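Local coordinates for circadian oscillation regulator (Nostoc sp., PDB 1R5Q), which probably stimulates autophosphorylation of the clock kinase KaiC as a homodimeric component of the cyanobacterial KaiABC circadian oscillator, at residues S24-D29 with Y81-I86. Residues are numbered along the deposited sequence; the frame is centred on the assembly and turned at random.
Sequences SYFTTD and YRLTLI
Y25 and F26 push two aromatic rings from the loop behind helix 8-24 against the start of helix 82-100, meeting Y81, L83 and T84. Both segments belong to the four-helix bundle of the KaiA C-terminal domain, and their contact lies near its surface. A type I beta turn from S24 to T27, held by T27 N to S24 O, carries the two rings out from adjacent residues.

The Y25 ring lies with one face over T84. With CG anti to the backbone N (chi1 -164°), the ring passes alongside T84, the two side chains running in opposite directions. T84 OG1 presses under the rim of that face, 3.2 Å from Y25 CG, while T84 CA sits beneath the ring middle, 4.0 Å from the centroid and 13° off the normal, a CH-pi contact. T84 CG2 closes in beside Y25 CD1. The hydroxyl oxygen of T84, buried here, has no hydrogen-bonding partner in the model; the Y25 face lies over it and the Y81 ring edge beside it. Y25 OH reaches one turn further to hydrogen-bond D87 OD1, which pins the far end of the ring along the helix.

F26 fills the hollow between Y81 and L83. Its ring meets that of Y81 obliquely, planes at 39° and centroids 5.7 Å apart, with F26 CE2 3.8 Å from Y81 CE2. On the same side of the F26 ring as Y81, Y25 CD2 stands over the centre of the face, packing the two neighbouring rings together. On the bundle side, Y81 also rests on L22, H57 and I61, and T84 on Y18 and L22. L83 borders the F26 ring: its CD1 meets the edge in plane, 3.9 Å from CZ.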
loop_
_atom_site.group_PDB
_atom_site.type_symbol
_atom_site.label_atom_id
_atom_site.label_comp_id
_atom_site.label_asym_id
_atom_site.label_seq_id
_atom_site.Cartn_x
_atom_site.Cartn_y
_atom_site.Cartn_z
ATOM N N SER A 24 5.594 3.911 -8.921
ATOM C CA SER A 24 5.013 4.154 -10.231
ATOM C C SER A 24 3.806 5.075 -10.117
ATOM O O SER A 24 3.174 5.396 -11.123
ATOM C CB SER A 24 4.586 2.843 -10.872
ATOM O OG SER A 24 3.375 2.410 -10.307
ATOM N N TYR A 25 3.502 5.530 -8.900
ATOM C CA TYR A 25 2.318 6.354 -8.686
ATOM C C TYR A 25 2.229 7.663 -9.462
ATOM O O TYR A 25 1.141 8.085 -9.876
ATOM C CB TYR A 25 2.140 6.688 -7.207
ATOM C CG TYR A 25 0.740 7.202 -6.926
ATOM C CD1 TYR A 25 -0.344 6.315 -6.846
ATOM C CD2 TYR A 25 0.483 8.573 -6.785
ATOM C CE1 TYR A 25 -1.636 6.773 -6.642
ATOM C CE2 TYR A 25 -0.826 9.038 -6.572
ATOM C CZ TYR A 25 -1.870 8.128 -6.509
ATOM O OH TYR A 25 -3.157 8.574 -6.363
ATOM N N PHE A 26 3.362 8.330 -9.623
ATOM C CA PHE A 26 3.351 9.589 -10.337
ATOM C C PHE A 26 3.813 9.448 -11.786
ATOM O O PHE A 26 4.248 10.420 -12.407
ATOM C CB PHE A 26 4.168 10.615 -9.554
ATOM C CG PHE A 26 3.524 11.011 -8.243
ATOM C CD1 PHE A 26 2.306 11.689 -8.237
ATOM C CD2 PHE A 26 4.140 10.720 -7.020
ATOM C CE1 PHE A 26 1.711 12.080 -7.030
ATOM C CE2 PHE A 26 3.555 11.105 -5.805
ATOM C CZ PHE A 26 2.336 11.791 -5.809
ATOM N N THR A 27 3.697 8.227 -12.310
ATOM C CA THR A 27 4.030 7.900 -13.698
ATOM C C THR A 27 2.689 7.577 -14.372
ATOM O O THR A 27 1.623 7.867 -13.835
ATOM C CB THR A 27 4.918 6.630 -13.818
ATOM O OG1 THR A 27 6.100 6.780 -13.023
ATOM C CG2 THR A 27 5.349 6.406 -15.275
ATOM N N THR A 28 2.742 6.971 -15.550
ATOM C CA THR A 28 1.533 6.590 -16.264
ATOM C C THR A 28 1.606 5.072 -16.455
ATOM O O THR A 28 2.565 4.569 -17.042
ATOM C CB THR A 28 1.456 7.320 -17.616
ATOM O OG1 THR A 28 2.675 7.108 -18.343
ATOM C CG2 THR A 28 1.252 8.825 -17.395
ATOM N N ASP A 29 0.606 4.356 -15.931
ATOM C CA ASP A 29 0.542 2.890 -15.999
ATOM C C ASP A 29 1.748 2.267 -16.689
ATOM O O ASP A 29 2.618 1.734 -15.970
ATOM C CB ASP A 29 -0.721 2.419 -16.731
ATOM C CG ASP A 29 -1.031 0.941 -16.465
ATOM O OD1 ASP A 29 -0.084 0.129 -16.340
ATOM O OD2 ASP A 29 -2.228 0.594 -16.384
ATOM N N TYR A 81 3.654 11.579 -1.269
ATOM C CA TYR A 81 3.171 10.202 -1.296
ATOM C C TYR A 81 1.916 10.024 -0.414
ATOM O O TYR A 81 1.320 8.952 -0.405
ATOM C CB TYR A 81 4.293 9.220 -0.896
ATOM C CG TYR A 81 5.267 8.944 -2.033
ATOM C CD1 TYR A 81 6.650 9.164 -1.883
ATOM C CD2 TYR A 81 4.800 8.505 -3.274
ATOM C CE1 TYR A 81 7.540 8.950 -2.957
ATOM C CE2 TYR A 81 5.673 8.291 -4.352
ATOM C CZ TYR A 81 7.037 8.513 -4.188
ATOM O OH TYR A 81 7.883 8.264 -5.257
ATOM N N ARG A 82 1.507 11.065 0.314
ATOM C CA ARG A 82 0.280 10.969 1.105
ATOM C C ARG A 82 -0.911 10.854 0.146
ATOM O O ARG A 82 -1.986 10.361 0.519
ATOM C CB ARG A 82 0.112 12.184 2.004
ATOM C CG ARG A 82 1.142 12.225 3.119
ATOM C CD ARG A 82 0.959 13.443 3.978
ATOM N NE ARG A 82 2.023 13.583 4.968
ATOM C CZ ARG A 82 2.225 14.686 5.682
ATOM N NH1 ARG A 82 1.439 15.742 5.510
ATOM N NH2 ARG A 82 3.205 14.727 6.577
ATOM N N LEU A 83 -0.711 11.298 -1.096
ATOM C CA LEU A 83 -1.756 11.209 -2.118
ATOM C C LEU A 83 -2.009 9.727 -2.417
ATOM O O LEU A 83 -3.153 9.280 -2.588
ATOM C CB LEU A 83 -1.309 11.917 -3.406
ATOM C CG LEU A 83 -1.229 13.447 -3.296
ATOM C CD1 LEU A 83 -0.608 14.055 -4.562
ATOM C CD2 LEU A 83 -2.630 13.997 -3.082
ATOM N N THR A 84 -0.913 8.988 -2.510
ATOM C CA THR A 84 -0.955 7.562 -2.753
ATOM C C THR A 84 -1.726 6.865 -1.625
ATOM O O THR A 84 -2.582 6.016 -1.875
ATOM C CB THR A 84 0.460 6.958 -2.773
ATOM O OG1 THR A 84 1.258 7.625 -3.775
ATOM C CG2 THR A 84 0.368 5.454 -3.075
ATOM N N LEU A 85 -1.418 7.222 -0.387
ATOM C CA LEU A 85 -2.081 6.594 0.751
ATOM C C LEU A 85 -3.578 6.912 0.753
ATOM O O LEU A 85 -4.415 6.053 1.035
ATOM C CB LEU A 85 -1.431 7.052 2.057
ATOM C CG LEU A 85 -1.988 6.433 3.352
ATOM C CD1 LEU A 85 -1.956 4.888 3.281
ATOM C CD2 LEU A 85 -1.165 6.944 4.537
ATOM N N ILE A 86 -3.916 8.153 0.438
ATOM C CA ILE A 86 -5.318 8.527 0.363
ATOM C C ILE A 86 -6.035 7.666 -0.671
ATOM O O ILE A 86 -7.126 7.139 -0.414
ATOM C CB ILE A 86 -5.489 10.021 -0.031
ATOM C CG1 ILE A 86 -5.113 10.911 1.170
ATOM C CG2 ILE A 86 -6.952 10.282 -0.475
ATOM C CD1 ILE A 86 -4.842 12.372 0.798
#